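Pullulanase (Klebsiella oxytoca, PDB 2YOC) hydrolyses the alpha-1,6-glucosidic linkages of pullulan and of branched dextrins, as a glycoside hydrolase handled by a type 2 secretion system. Local coordinates at residues 712-725 and 804-818. Residues are numbered along the deposited sequence; the frame is centred on the assembly and turned at random.
Sequences LKGTGIGTFSDRLR and PGGYAADPTEVVNYV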
ATOM      1  N   LEU B 712     -14.687 -20.089   5.329  1.00 48.07           N
ATOM      2  CA  LEU B 712     -15.349 -20.421   6.586  1.00 45.90           C
ATOM      3  C   LEU B 712     -15.531 -19.268   7.613  1.00 50.09           C
ATOM      4  O   LEU B 712     -16.103 -19.504   8.688  1.00 48.67           O
ATOM      5  CB  LEU B 712     -14.755 -21.677   7.213  1.00 44.76           C
ATOM      6  CG  LEU B 712     -14.914 -22.974   6.401  1.00 49.40           C
ATOM      7  CD1 LEU B 712     -13.922 -24.006   6.878  1.00 49.09           C
ATOM      8  CD2 LEU B 712     -16.363 -23.514   6.454  1.00 50.27           C
ATOM      9  N   LYS B 713     -15.119 -18.021   7.260  1.00 45.83           N
ATOM     10  CA  LYS B 713     -15.305 -16.855   8.127  1.00 46.48           C
ATOM     11  C   LYS B 713     -16.756 -16.770   8.606  1.00 51.77           C
ATOM     12  O   LYS B 713     -17.683 -16.761   7.790  1.00 51.97           O
ATOM     13  CB  LYS B 713     -14.900 -15.552   7.418  1.00 49.02           C
ATOM     14  CG  LYS B 713     -14.938 -14.303   8.314  1.00 51.74           C
ATOM     15  CD  LYS B 713     -14.866 -12.988   7.547  1.00 50.70           C
ATOM     16  CE  LYS B 713     -14.926 -11.812   8.514  1.00 77.47           C
ATOM     17  NZ  LYS B 713     -14.649 -10.498   7.861  1.00 93.34           N
ATOM     18  N   GLY B 714     -16.923 -16.792   9.930  1.00 49.75           N
ATOM     19  CA  GLY B 714     -18.228 -16.711  10.589  1.00 50.22           C
ATOM     20  C   GLY B 714     -19.127 -17.939  10.544  1.00 53.95           C
ATOM     21  O   GLY B 714     -20.266 -17.846  10.998  1.00 53.33           O
ATOM     22  N   THR B 715     -18.639 -19.093   9.997  1.00 48.99           N
ATOM     23  CA  THR B 715     -19.416 -20.327   9.905  1.00 48.09           C
ATOM     24  C   THR B 715     -19.456 -21.084  11.226  1.00 55.88           C
ATOM     25  O   THR B 715     -20.436 -21.771  11.510  1.00 58.76           O
ATOM     26  CB  THR B 715     -18.909 -21.253   8.801  1.00 50.68           C
ATOM     27  OG1 THR B 715     -17.602 -21.748   9.116  1.00 53.59           O
ATOM     28  CG2 THR B 715     -18.923 -20.614   7.440  1.00 47.48           C
ATOM     29  N   GLY B 716     -18.397 -20.981  12.011  1.00 52.31           N
ATOM     30  CA  GLY B 716     -18.288 -21.704  13.269  1.00 52.32           C
ATOM     31  C   GLY B 716     -17.268 -22.803  13.165  1.00 58.32           C
ATOM     32  O   GLY B 716     -16.725 -23.244  14.180  1.00 60.30           O
ATOM     33  N   ILE B 717     -16.987 -23.241  11.934  1.00 54.36           N
ATOM     34  CA  ILE B 717     -16.002 -24.280  11.651  1.00 53.68           C
ATOM     35  C   ILE B 717     -14.649 -23.636  11.786  1.00 60.32           C
ATOM     36  O   ILE B 717     -14.422 -22.565  11.222  1.00 64.14           O
ATOM     37  CB  ILE B 717     -16.219 -24.895  10.230  1.00 55.84           C
ATOM     38  CG1 ILE B 717     -17.707 -25.215   9.940  1.00 56.34           C
ATOM     39  CG2 ILE B 717     -15.313 -26.088   9.967  1.00 55.26           C
ATOM     40  CD1 ILE B 717     -18.446 -26.253  10.867  1.00 58.97           C
ATOM     41  N   GLY B 718     -13.786 -24.252  12.578  1.00 54.77           N
ATOM     42  CA  GLY B 718     -12.437 -23.764  12.808  1.00 53.42           C
ATOM     43  C   GLY B 718     -11.480 -24.312  11.781  1.00 56.91           C
ATOM     44  O   GLY B 718     -11.729 -25.363  11.178  1.00 55.90           O
ATOM     45  N   THR B 719     -10.378 -23.594  11.569  1.00 53.57           N
ATOM     46  CA  THR B 719      -9.290 -23.994  10.667  1.00 52.14           C
ATOM     47  C   THR B 719      -7.962 -23.750  11.348  1.00 55.15           C
ATOM     48  O   THR B 719      -7.870 -22.860  12.198  1.00 54.82           O
ATOM     49  CB  THR B 719      -9.322 -23.217   9.361  1.00 54.59           C
ATOM     50  OG1 THR B 719      -9.546 -21.840   9.644  1.00 56.18           O
ATOM     51  CG2 THR B 719     -10.344 -23.740   8.403  1.00 52.02           C
ATOM     52  N   PHE B 720      -6.934 -24.533  10.977  1.00 51.52           N
ATOM     53  CA  PHE B 720      -5.592 -24.336  11.503  1.00 52.80           C
ATOM     54  C   PHE B 720      -5.055 -23.072  10.861  1.00 58.81           C
ATOM     55  O   PHE B 720      -5.271 -22.844   9.656  1.00 57.31           O
ATOM     56  CB  PHE B 720      -4.654 -25.522  11.167  1.00 55.11           C
ATOM     57  CG  PHE B 720      -4.781 -26.736  12.049  1.00 56.92           C
ATOM     58  CD1 PHE B 720      -4.053 -26.838  13.229  1.00 60.95           C
ATOM     59  CD2 PHE B 720      -5.632 -27.783  11.703  1.00 60.09           C
ATOM     60  CE1 PHE B 720      -4.179 -27.968  14.054  1.00 63.11           C
ATOM     61  CE2 PHE B 720      -5.758 -28.912  12.526  1.00 63.11           C
ATOM     62  CZ  PHE B 720      -5.021 -29.006  13.689  1.00 61.40           C
ATOM     63  N   SER B 721      -4.402 -22.228  11.676  1.00 58.45           N
ATOM     64  CA  SER B 721      -3.784 -21.009  11.169  1.00 59.01           C
ATOM     65  C   SER B 721      -2.284 -21.205  11.038  1.00 64.50           C
ATOM     66  O   SER B 721      -1.577 -21.513  12.017  1.00 66.28           O
ATOM     67  CB  SER B 721      -4.114 -19.799  12.022  1.00 61.44           C
ATOM     68  OG  SER B 721      -3.521 -18.641  11.462  1.00 67.47           O
ATOM     69  N   ASP B 722      -1.825 -21.066   9.794  1.00 59.23           N
ATOM     70  CA  ASP B 722      -0.447 -21.194   9.358  1.00 58.38           C
ATOM     71  C   ASP B 722       0.292 -19.857   9.491  1.00 58.55           C
ATOM     72  O   ASP B 722       1.517 -19.829   9.396  1.00 58.98           O
ATOM     73  CB  ASP B 722      -0.411 -21.721   7.906  1.00 60.15           C
ATOM     74  CG  ASP B 722      -1.324 -21.059   6.882  1.00 69.85           C
ATOM     75  OD1 ASP B 722      -2.293 -20.383   7.291  1.00 69.21           O
ATOM     76  OD2 ASP B 722      -1.113 -21.282   5.673  1.00 78.50           O
ATOM     77  N   ARG B 723      -0.452 -18.764   9.731  1.00 50.53           N
ATOM     78  CA  ARG B 723       0.089 -17.422   9.852  1.00 49.95           C
ATOM     79  C   ARG B 723       1.018 -17.265  11.029  1.00 60.43           C
ATOM     80  O   ARG B 723       2.168 -16.877  10.834  1.00 62.51           O
ATOM     81  CB  ARG B 723      -1.019 -16.374   9.912  1.00 43.98           C
ATOM     82  CG  ARG B 723      -1.610 -16.028   8.566  1.00 37.88           C
ATOM     83  CD  ARG B 723      -2.707 -16.973   8.244  1.00 42.19           C
ATOM     84  NE  ARG B 723      -3.561 -16.485   7.182  1.00 47.26           N
ATOM     85  CZ  ARG B 723      -3.818 -17.172   6.085  1.00 57.85           C
ATOM     86  NH1 ARG B 723      -3.263 -18.359   5.894  1.00 40.78           N
ATOM     87  NH2 ARG B 723      -4.644 -16.687   5.174  1.00 57.17           N
ATOM     88  N   LEU B 724       0.536 -17.525  12.256  1.00 59.49           N
ATOM     89  CA  LEU B 724       1.390 -17.389  13.446  1.00 60.08           C
ATOM     90  C   LEU B 724       2.450 -18.482  13.403  1.00 67.41           C
ATOM     91  O   LEU B 724       3.619 -18.197  13.659  1.00 68.97           O
ATOM     92  CB  LEU B 724       0.555 -17.445  14.731  1.00 59.41           C
ATOM     93  CG  LEU B 724       1.286 -17.432  16.065  1.00 63.57           C
ATOM     94  CD1 LEU B 724       0.544 -16.591  17.078  1.00 62.49           C
ATOM     95  CD2 LEU B 724       1.455 -18.842  16.614  1.00 64.96           C
ATOM     96  N   ARG B 725       2.041 -19.709  12.999  1.00 63.69           N
ATOM     97  CA  ARG B 725       2.871 -20.901  12.905  1.00 62.73           C
ATOM     98  C   ARG B 725       4.167 -20.624  12.221  1.00 68.65           C
ATOM     99  O   ARG B 725       5.216 -20.823  12.819  1.00 70.36           O
ATOM    100  CB  ARG B 725       2.124 -22.009  12.183  1.00 59.47           C
ATOM    101  CG  ARG B 725       2.932 -23.281  12.076  1.00 57.01           C
ATOM    102  CD  ARG B 725       2.387 -24.136  10.971  1.00 66.18           C
ATOM    103  NE  ARG B 725       2.724 -23.611   9.649  1.00 81.08           N
ATOM    104  CZ  ARG B 725       2.090 -23.943   8.531  1.00 89.70           C
ATOM    105  NH1 ARG B 725       1.036 -24.750   8.571  1.00 64.65           N
ATOM    106  NH2 ARG B 725       2.479 -23.440   7.368  1.00 78.33           N
ATOM    107  N   PRO B 804      -4.766 -12.757   2.572  1.00 57.91           N
ATOM    108  CA  PRO B 804      -5.090 -11.905   3.728  1.00 56.53           C
ATOM    109  C   PRO B 804      -4.665 -12.682   4.980  1.00 60.07           C
ATOM    110  O   PRO B 804      -5.016 -13.858   5.125  1.00 56.80           O
ATOM    111  CB  PRO B 804      -6.617 -11.799   3.655  1.00 56.76           C
ATOM    112  CG  PRO B 804      -6.967 -12.204   2.302  1.00 60.61           C
ATOM    113  CD  PRO B 804      -6.005 -13.253   1.952  1.00 57.05           C
ATOM    114  N   GLY B 805      -3.845 -12.058   5.815  1.00 59.36           N
ATOM    115  CA  GLY B 805      -3.326 -12.665   7.039  1.00 59.82           C
ATOM    116  C   GLY B 805      -4.446 -13.088   7.938  1.00 65.00           C
ATOM    117  O   GLY B 805      -4.647 -14.284   8.150  1.00 65.75           O
ATOM    118  N   GLY B 806      -5.212 -12.104   8.391  1.00 60.92           N
ATOM    119  CA  GLY B 806      -6.387 -12.340   9.219  1.00 60.29           C
ATOM    120  C   GLY B 806      -7.535 -12.763   8.336  1.00 60.01           C
ATOM    121  O   GLY B 806      -7.656 -12.250   7.223  1.00 57.80           O
ATOM    122  N   TYR B 807      -8.357 -13.711   8.807  1.00 55.30           N
ATOM    123  CA  TYR B 807      -9.484 -14.237   8.017  1.00 53.76           C
ATOM    124  C   TYR B 807     -10.733 -14.569   8.804  1.00 56.95           C
ATOM    125  O   TYR B 807     -11.797 -14.729   8.184  1.00 55.57           O
ATOM    126  CB  TYR B 807      -9.079 -15.486   7.185  1.00 51.78           C
ATOM    127  CG  TYR B 807      -8.566 -16.652   7.995  1.00 49.82           C
ATOM    128  CD1 TYR B 807      -9.438 -17.578   8.548  1.00 50.22           C
ATOM    129  CD2 TYR B 807      -7.199 -16.857   8.168  1.00 50.62           C
ATOM    130  CE1 TYR B 807      -8.965 -18.660   9.290  1.00 50.16           C
ATOM    131  CE2 TYR B 807      -6.712 -17.956   8.878  1.00 50.68           C
ATOM    132  CZ  TYR B 807      -7.599 -18.859   9.430  1.00 57.63           C
ATOM    133  OH  TYR B 807      -7.109 -19.938  10.127  1.00 62.64           O
ATOM    134  N   ALA B 808     -10.589 -14.747  10.147  1.00 51.31           N
ATOM    135  CA  ALA B 808     -11.668 -15.198  11.009  1.00 49.10           C
ATOM    136  C   ALA B 808     -12.642 -14.153  11.477  1.00 52.57           C
ATOM    137  O   ALA B 808     -12.294 -12.970  11.535  1.00 52.02           O
ATOM    138  CB  ALA B 808     -11.093 -15.939  12.191  1.00 49.34           C
ATOM    139  N   ALA B 809     -13.866 -14.600  11.856  1.00 49.13           N
ATOM    140  CA  ALA B 809     -14.885 -13.733  12.459  1.00 48.78           C
ATOM    141  C   ALA B 809     -14.737 -13.773  13.966  1.00 53.39           C
ATOM    142  O   ALA B 809     -14.882 -12.736  14.596  1.00 57.02           O
ATOM    143  CB  ALA B 809     -16.275 -14.180  12.078  1.00 49.54           C
ATOM    144  N   ASP B 810     -14.437 -14.953  14.555  1.00 47.34           N
ATOM    145  CA  ASP B 810     -14.241 -15.105  16.007  1.00 47.06           C
ATOM    146  C   ASP B 810     -12.952 -15.914  16.263  1.00 48.46           C
ATOM    147  O   ASP B 810     -12.590 -16.758  15.433  1.00 46.84           O
ATOM    148  CB  ASP B 810     -15.456 -15.793  16.683  1.00 48.97           C
ATOM    149  CG  ASP B 810     -16.786 -15.096  16.466  1.00 59.93           C
ATOM    150  OD1 ASP B 810     -17.096 -14.149  17.230  1.00 60.30           O
ATOM    151  OD2 ASP B 810     -17.523 -15.502  15.533  1.00 65.23           O
ATOM    152  N   PRO B 811     -12.241 -15.702  17.394  1.00 43.47           N
ATOM    153  CA  PRO B 811     -11.014 -16.498  17.634  1.00 43.71           C
ATOM    154  C   PRO B 811     -11.252 -18.011  17.720  1.00 52.23           C
ATOM    155  O   PRO B 811     -10.301 -18.798  17.659  1.00 54.08           O
ATOM    156  CB  PRO B 811     -10.466 -15.934  18.963  1.00 44.52           C
ATOM    157  CG  PRO B 811     -11.632 -15.287  19.627  1.00 47.46           C
ATOM    158  CD  PRO B 811     -12.498 -14.755  18.502  1.00 43.28           C
ATOM    159  N   THR B 812     -12.521 -18.416  17.892  1.00 49.16           N
ATOM    160  CA  THR B 812     -12.886 -19.818  18.028  1.00 50.24           C
ATOM    161  C   THR B 812     -12.859 -20.536  16.671  1.00 56.62           C
ATOM    162  O   THR B 812     -12.929 -21.759  16.612  1.00 58.31           O
ATOM    163  CB  THR B 812     -14.179 -19.956  18.813  1.00 57.38           C
ATOM    164  OG1 THR B 812     -15.242 -19.423  18.037  1.00 61.50           O
ATOM    165  CG2 THR B 812     -14.114 -19.243  20.146  1.00 55.98           C
ATOM    166  N   GLU B 813     -12.721 -19.765  15.593  1.00 51.42           N
ATOM    167  CA  GLU B 813     -12.609 -20.253  14.237  1.00 49.97           C
ATOM    168  C   GLU B 813     -11.141 -20.497  13.851  1.00 51.63           C
ATOM    169  O   GLU B 813     -10.897 -21.011  12.762  1.00 50.91           O
ATOM    170  CB  GLU B 813     -13.266 -19.260  13.277  1.00 51.34           C
ATOM    171  CG  GLU B 813     -14.735 -19.056  13.571  1.00 63.04           C
ATOM    172  CD  GLU B 813     -15.568 -18.283  12.562  1.00 88.16           C
ATOM    173  OE1 GLU B 813     -14.995 -17.539  11.723  1.00 73.96           O
ATOM    174  OE2 GLU B 813     -16.816 -18.396  12.655  1.00 67.63           O
ATOM    175  N   VAL B 814     -10.172 -20.168  14.754  1.00 48.04           N
ATOM    176  CA  VAL B 814      -8.715 -20.276  14.537  1.00 47.23           C
ATOM    177  C   VAL B 814      -8.008 -21.253  15.486  1.00 50.59           C
ATOM    178  O   VAL B 814      -8.145 -21.145  16.701  1.00 52.86           O
ATOM    179  CB  VAL B 814      -8.042 -18.876  14.651  1.00 51.06           C
ATOM    180  CG1 VAL B 814      -6.528 -18.978  14.545  1.00 51.48           C
ATOM    181  CG2 VAL B 814      -8.565 -17.906  13.612  1.00 51.06           C
ATOM    182  N   VAL B 815      -7.153 -22.110  14.944  1.00 44.13           N
ATOM    183  CA  VAL B 815      -6.334 -22.998  15.763  1.00 43.56           C
ATOM    184  C   VAL B 815      -4.847 -22.640  15.543  1.00 49.97           C
ATOM    185  O   VAL B 815      -4.296 -22.863  14.455  1.00 50.27           O
ATOM    186  CB  VAL B 815      -6.627 -24.498  15.522  1.00 46.78           C
ATOM    187  CG1 VAL B 815      -5.684 -25.370  16.326  1.00 46.04           C
ATOM    188  CG2 VAL B 815      -8.082 -24.841  15.863  1.00 46.87           C
ATOM    189  N   ASN B 816      -4.212 -22.051  16.570  1.00 45.59           N
ATOM    190  CA  ASN B 816      -2.799 -21.685  16.534  1.00 44.54           C
ATOM    191  C   ASN B 816      -1.937 -22.845  17.025  1.00 52.02           C
ATOM    192  O   ASN B 816      -2.334 -23.616  17.915  1.00 50.31           O
ATOM    193  CB  ASN B 816      -2.538 -20.416  17.346  1.00 36.83           C
ATOM    194  CG  ASN B 816      -2.878 -19.155  16.595  1.00 57.15           C
ATOM    195  OD1 ASN B 816      -2.595 -19.009  15.385  1.00 65.16           O
ATOM    196  ND2 ASN B 816      -3.474 -18.206  17.307  1.00 38.00           N
ATOM    197  N   TYR B 817      -0.762 -22.988  16.416  1.00 52.56           N
ATOM    198  CA  TYR B 817       0.160 -24.060  16.750  1.00 54.01           C
ATOM    199  C   TYR B 817       1.561 -23.762  16.274  1.00 60.77           C
ATOM    200  O   TYR B 817       1.749 -22.940  15.371  1.00 60.40           O
ATOM    201  CB  TYR B 817      -0.340 -25.413  16.206  1.00 54.89           C
ATOM    202  CG  TYR B 817      -0.284 -25.589  14.706  1.00 57.32           C
ATOM    203  CD1 TYR B 817      -1.018 -24.763  13.854  1.00 57.87           C
ATOM    204  CD2 TYR B 817       0.411 -26.654  14.138  1.00 59.52           C
ATOM    205  CE1 TYR B 817      -0.990 -24.944  12.470  1.00 57.92           C
ATOM    206  CE2 TYR B 817       0.430 -26.857  12.757  1.00 60.08           C
ATOM    207  CZ  TYR B 817      -0.286 -26.012  11.925  1.00 65.07           C
ATOM    208  OH  TYR B 817      -0.246 -26.230  10.558  1.00 65.21           O
ATOM    209  N   VAL B 818       2.550 -24.407  16.910  1.00 58.41           N
ATOM    210  CA  VAL B 818       3.957 -24.255  16.530  1.00 58.52           C
ATOM    211  C   VAL B 818       4.628 -25.621  16.353  1.00 61.76           C
ATOM    212  O   VAL B 818       5.820 -25.701  16.070  1.00 61.54           O
ATOM    213  CB  VAL B 818       4.766 -23.239  17.393  1.00 62.52           C
ATOM    214  CG1 VAL B 818       4.469 -21.807  16.969  1.00 61.61           C
ATOM    215  CG2 VAL B 818       4.521 -23.427  18.890  1.00 62.63           C
TER
HETATM  216  O   HOH W   1      -2.573 -17.290  13.472  1.00 51.65           O
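Thr719 and Phe720 pair in parallel with Val814 and Val815, joining the sixth and seventh strands of the closed eight-stranded (beta/alpha)8 barrel common to alpha-amylase-type glycoside hydrolases. Three backbone bonds make the ladder: Thr719 N to Glu813 O, Val815 N to Thr719 O, and Ser721 N to Val815 O, the last nearly straight at 177°.

From this ladder the side chain of Glu813 runs outward. Its CB sits 4.1 Å from Ile717 O, CG carries the extended chain on into the turn before strand 718-720, and CD comes to 3.3 Å from Gly714 N. There OE1 takes Gly714 N at 2.7 Å on its syn lone pair, and also accepts Ala809 N from its own segment, which comes from above the carboxylate plane. OE2 receives a weak bond from Gly716 N, so the carboxylate is held at both oxygens.

Past the strand, in helix 722-729, Arg723 bends at chi2 and lays its guanidinium edge against backbone carbonyls: NE meets Gly805 O in the carbonyl plane, on a lone pair, while NH2 reaches Pro804 O. Tyr807 comes over one guanidinium face, its ring turned 80° to that plane, and its OH lies 3.1 Å from Thr719 OG1 in a hydrogen bond. Arg723 NH1 makes a salt bridge to OD1 of Asp722, its neighbour in the chain.

Phe720 sends its edge to one face of Tyr817, planes 68° apart, and also meets Phe692 of the adjacent strand 690-693 and Phe862 of strand 860-864, two strands on. Over the opposite face of Tyr817 lies Arg725 CG, and that arginine's NH1 then reaches Tyr817 OH at 2.8 Å, with the hydroxyl oxygen in the guanidinium plane.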